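Local coordinates for protein putative oxidoreductase with NAD(P)-binding Rossmann-fold domain (Clostridium difficile, PDB 3UUW) that is a putative oxidoreductase of the Gfo/Idh/MocA family that probably binds NAD(P) in a Rossmann-fold domain, its substrate being unassigned, at residues K149-L155 with R218-L224. Numbering follows the deposited sequence.
Sequences KHGLNSL and RDSGTKL
His150 and Leu224 form an antiparallel hydrogen-bonded pair, with His150 N to Leu224 O at 2.9 Å and Leu224 N to His150 O at 3.1 Å. The second donor sits above the plane of the His150 carbonyl. A water also donates to His150 O and accepts from Lys223 NZ, so this oxygen is held from two sources. Beyond the pair the 218-224 loop runs back alongside 149-155. Ser220 N reaches Gly151 O at 2.9 Å, almost head-on to the carbonyl (C=O...N 170°). Ser154 N makes a weak, bent hydrogen bond to Arg218 O at 3.1 Å.

Arg218 folds back at chi2 and chi3 (-66° and -63°). This lays its guanidinium against Ser154, whose CB lies over one face, 3.9 Å from Arg218 NH2. Its NH1 forms a salt bridge with Asp167, and Lys149 NZ binds the other carboxylate oxygen. Asp167 probably offsets the positive charge gathered here. The CB of Ser220 packs on the CB of His150 at 3.8 Å. His150 ND1 is hydrogen-bonded to the backbone N of His217. Leu152 lays CD1 on the backbone of Ser220 and Gly221, 3.6 Å from Ser220 O. At the far end Leu155 CD2 touches Asp219 OD2 at 3.8 Å. Asp219 OD1 accepts from a water that also joins Asn153 N and Ser220 O; a second water, which accepts from Leu155 N, donates to it only weakly.

The loop also packs on a second subunit, where Ser220 meets Ile235 of that chain. Strand 142-150 lies between strands 211-217 and 224-231, so the contact joins the end of a central strand to the connection spanning its two neighbours, within the mixed sheet of the C-terminal domain, as in Gfo/Idh/MocA oxidoreductases.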
ATOM      1  N   LYS A 149      -3.388 -13.438  14.118  1.00 17.77           N
ATOM      2  CA  LYS A 149      -2.039 -13.972  13.959  1.00 17.73           C
ATOM      3  C   LYS A 149      -2.150 -15.251  13.153  1.00 18.80           C
ATOM      4  O   LYS A 149      -2.517 -16.301  13.692  1.00 18.48           O
ATOM      5  CB  LYS A 149      -1.378 -14.224  15.314  1.00 19.86           C
ATOM      6  CG  LYS A 149       0.065 -14.610  15.243  1.00 22.60           C
ATOM      7  CD  LYS A 149       0.682 -14.642  16.642  1.00 27.49           C
ATOM      8  CE  LYS A 149       2.203 -14.708  16.599  1.00 29.46           C
ATOM      9  NZ  LYS A 149       2.715 -15.996  16.066  1.00 31.34           N
ATOM     10  N   HIS A 150      -1.826 -15.143  11.869  1.00 17.18           N
ATOM     11  CA  HIS A 150      -1.992 -16.234  10.926  1.00 18.62           C
ATOM     12  C   HIS A 150      -0.661 -16.749  10.449  1.00 18.14           C
ATOM     13  O   HIS A 150       0.327 -16.013  10.412  1.00 19.72           O
ATOM     14  CB  HIS A 150      -2.801 -15.782   9.722  1.00 19.35           C
ATOM     15  CG  HIS A 150      -4.137 -15.200  10.071  1.00 18.09           C
ATOM     16  ND1 HIS A 150      -4.974 -15.773  11.006  1.00 16.65           N
ATOM     17  CD2 HIS A 150      -4.800 -14.123   9.582  1.00 16.76           C
ATOM     18  CE1 HIS A 150      -6.091 -15.069  11.081  1.00 17.56           C
ATOM     19  NE2 HIS A 150      -6.014 -14.070  10.216  1.00 16.43           N
ATOM     20  N   GLY A 151      -0.632 -18.011  10.050  1.00 18.71           N
ATOM     21  CA  GLY A 151       0.610 -18.584   9.612  1.00 20.01           C
ATOM     22  C   GLY A 151       0.453 -19.282   8.303  1.00 21.70           C
ATOM     23  O   GLY A 151      -0.668 -19.657   7.934  1.00 19.62           O
ATOM     24  N   LEU A 152       1.592 -19.448   7.629  1.00 23.89           N
ATOM     25  CA  LEU A 152       1.709 -20.129   6.346  1.00 25.99           C
ATOM     26  C   LEU A 152       2.338 -21.494   6.592  1.00 29.20           C
ATOM     27  O   LEU A 152       3.408 -21.577   7.195  1.00 29.07           O
ATOM     28  CB  LEU A 152       2.606 -19.307   5.406  1.00 24.51           C
ATOM     29  CG  LEU A 152       2.917 -19.907   4.037  1.00 25.25           C
ATOM     30  CD1 LEU A 152       1.684 -20.005   3.129  1.00 24.16           C
ATOM     31  CD2 LEU A 152       4.026 -19.107   3.352  1.00 25.99           C
ATOM     32  N   ASN A 153       1.666 -22.557   6.160  1.00 31.51           N
ATOM     33  CA  ASN A 153       2.174 -23.920   6.360  1.00 34.45           C
ATOM     34  C   ASN A 153       2.571 -24.154   7.839  1.00 36.82           C
ATOM     35  O   ASN A 153       3.597 -24.785   8.119  1.00 38.38           O
ATOM     36  CB  ASN A 153       3.371 -24.177   5.432  1.00 35.63           C
ATOM     37  CG  ASN A 153       3.061 -23.862   3.973  1.00 32.54           C
ATOM     38  OD1 ASN A 153       1.999 -24.197   3.469  1.00 38.16           O
ATOM     39  ND2 ASN A 153       3.994 -23.212   3.296  1.00 36.97           N
ATOM     40  N   SER A 154       1.751 -23.633   8.764  1.00 37.49           N
ATOM     41  CA  SER A 154       1.995 -23.731  10.214  1.00 39.05           C
ATOM     42  C   SER A 154       1.198 -24.863  10.865  1.00 41.90           C
ATOM     43  O   SER A 154       1.146 -24.959  12.097  1.00 42.86           O
ATOM     44  CB  SER A 154       1.620 -22.420  10.915  1.00 37.76           C
ATOM     45  OG  SER A 154       2.456 -21.367  10.513  1.00 39.16           O
ATOM     46  N   LEU A 155       0.575 -25.696  10.031  1.00 44.00           N
ATOM     47  CA  LEU A 155      -0.261 -26.801  10.480  1.00 46.25           C
ATOM     48  C   LEU A 155       0.648 -28.004  10.705  1.00 48.42           C
ATOM     49  O   LEU A 155       1.249 -28.525   9.756  1.00 49.94           O
ATOM     50  CB  LEU A 155      -1.319 -27.091   9.403  1.00 46.67           C
ATOM     51  CG  LEU A 155      -2.586 -27.862   9.746  1.00 48.47           C
ATOM     52  CD1 LEU A 155      -3.386 -27.113  10.793  1.00 45.44           C
ATOM     53  CD2 LEU A 155      -3.419 -28.060   8.491  1.00 49.20           C
ATOM     54  N   ARG A 218      -3.903 -21.266  11.172  1.00 19.51           N
ATOM     55  CA  ARG A 218      -2.617 -21.935  11.046  1.00 20.64           C
ATOM     56  C   ARG A 218      -2.295 -22.393   9.634  1.00 20.69           C
ATOM     57  O   ARG A 218      -1.154 -22.805   9.374  1.00 23.16           O
ATOM     58  CB  ARG A 218      -2.590 -23.159  11.969  1.00 22.64           C
ATOM     59  CG  ARG A 218      -2.956 -22.856  13.414  1.00 25.24           C
ATOM     60  CD  ARG A 218      -1.938 -21.958  14.109  1.00 25.04           C
ATOM     61  NE  ARG A 218      -0.620 -22.596  14.199  1.00 31.29           N
ATOM     62  CZ  ARG A 218       0.433 -22.051  14.803  1.00 33.21           C
ATOM     63  NH1 ARG A 218       0.335 -20.858  15.395  1.00 34.03           N
ATOM     64  NH2 ARG A 218       1.590 -22.705  14.826  1.00 34.50           N
ATOM     65  N   ASP A 219      -3.277 -22.338   8.734  1.00 19.26           N
ATOM     66  CA  ASP A 219      -3.102 -22.796   7.357  1.00 21.47           C
ATOM     67  C   ASP A 219      -3.585 -21.707   6.404  1.00 19.51           C
ATOM     68  O   ASP A 219      -4.396 -21.952   5.503  1.00 18.52           O
ATOM     69  CB  ASP A 219      -3.883 -24.107   7.123  1.00 23.04           C
ATOM     70  CG  ASP A 219      -3.399 -24.865   5.892  1.00 29.09           C
ATOM     71  OD1 ASP A 219      -2.340 -24.491   5.346  1.00 30.26           O
ATOM     72  OD2 ASP A 219      -4.065 -25.842   5.461  1.00 35.05           O
ATOM     73  N   SER A 220      -3.060 -20.500   6.615  1.00 17.78           N
ATOM     74  CA  SER A 220      -3.419 -19.301   5.842  1.00 16.73           C
ATOM     75  C   SER A 220      -2.513 -19.110   4.608  1.00 16.44           C
ATOM     76  O   SER A 220      -1.798 -20.057   4.154  1.00 18.98           O
ATOM     77  CB  SER A 220      -3.330 -18.082   6.777  1.00 15.96           C
ATOM     78  OG  SER A 220      -3.869 -16.905   6.183  1.00 18.62           O
ATOM     79  N   GLY A 221      -2.576 -17.927   4.005  1.00 15.84           N
ATOM     80  CA  GLY A 221      -1.825 -17.649   2.782  1.00 17.20           C
ATOM     81  C   GLY A 221      -0.559 -16.874   2.992  1.00 17.75           C
ATOM     82  O   GLY A 221       0.181 -16.619   2.044  1.00 17.86           O
ATOM     83  N   THR A 222      -0.315 -16.491   4.240  1.00 17.68           N
ATOM     84  CA  THR A 222       0.865 -15.743   4.596  1.00 19.87           C
ATOM     85  C   THR A 222       1.017 -15.738   6.103  1.00 19.72           C
ATOM     86  O   THR A 222       0.085 -16.092   6.852  1.00 19.86           O
ATOM     87  CB  THR A 222       0.756 -14.282   4.068  1.00 21.38           C
ATOM     88  OG1 THR A 222       2.054 -13.686   3.950  1.00 24.41           O
ATOM     89  CG2 THR A 222      -0.163 -13.443   4.925  1.00 19.50           C
ATOM     90  N   LYS A 223       2.202 -15.354   6.553  1.00 19.27           N
ATOM     91  CA  LYS A 223       2.429 -15.118   7.961  1.00 19.89           C
ATOM     92  C   LYS A 223       2.141 -13.641   8.192  1.00 19.75           C
ATOM     93  O   LYS A 223       2.832 -12.777   7.641  1.00 20.78           O
ATOM     94  CB  LYS A 223       3.866 -15.466   8.312  1.00 20.43           C
ATOM     95  CG  LYS A 223       4.203 -15.250   9.768  1.00 24.16           C
ATOM     96  CD  LYS A 223       5.641 -15.705  10.042  1.00 27.87           C
ATOM     97  CE  LYS A 223       6.157 -15.157  11.363  1.00 32.05           C
ATOM     98  NZ  LYS A 223       5.333 -15.628  12.508  1.00 33.95           N
ATOM     99  N   LEU A 224       1.093 -13.382   8.970  0.50 17.76           N
ATOM    100  CA  LEU A 224       0.598 -12.034   9.268  0.50 18.63           C
ATOM    101  C   LEU A 224       0.322 -11.902  10.766  0.50 16.68           C
ATOM    102  O   LEU A 224      -0.002 -12.876  11.429  0.50 16.76           O
ATOM    103  CB  LEU A 224      -0.722 -11.821   8.488  0.50 18.75           C
ATOM    104  CG  LEU A 224      -1.619 -10.602   8.714  0.50 22.35           C
ATOM    105  CD1 LEU A 224      -0.846  -9.292   8.515  0.50 19.66           C
ATOM    106  CD2 LEU A 224      -2.832 -10.670   7.771  0.50 23.89           C
TER
HETATM  107  O   HOH W   1       2.156 -15.531  12.633  1.00 37.54           O
HETATM  108  O   HOH W   2      -0.826 -22.419   4.621  1.00 26.26           O
HETATM  109  O   HOH W   3      -0.434 -25.525   6.982  1.00 45.72           O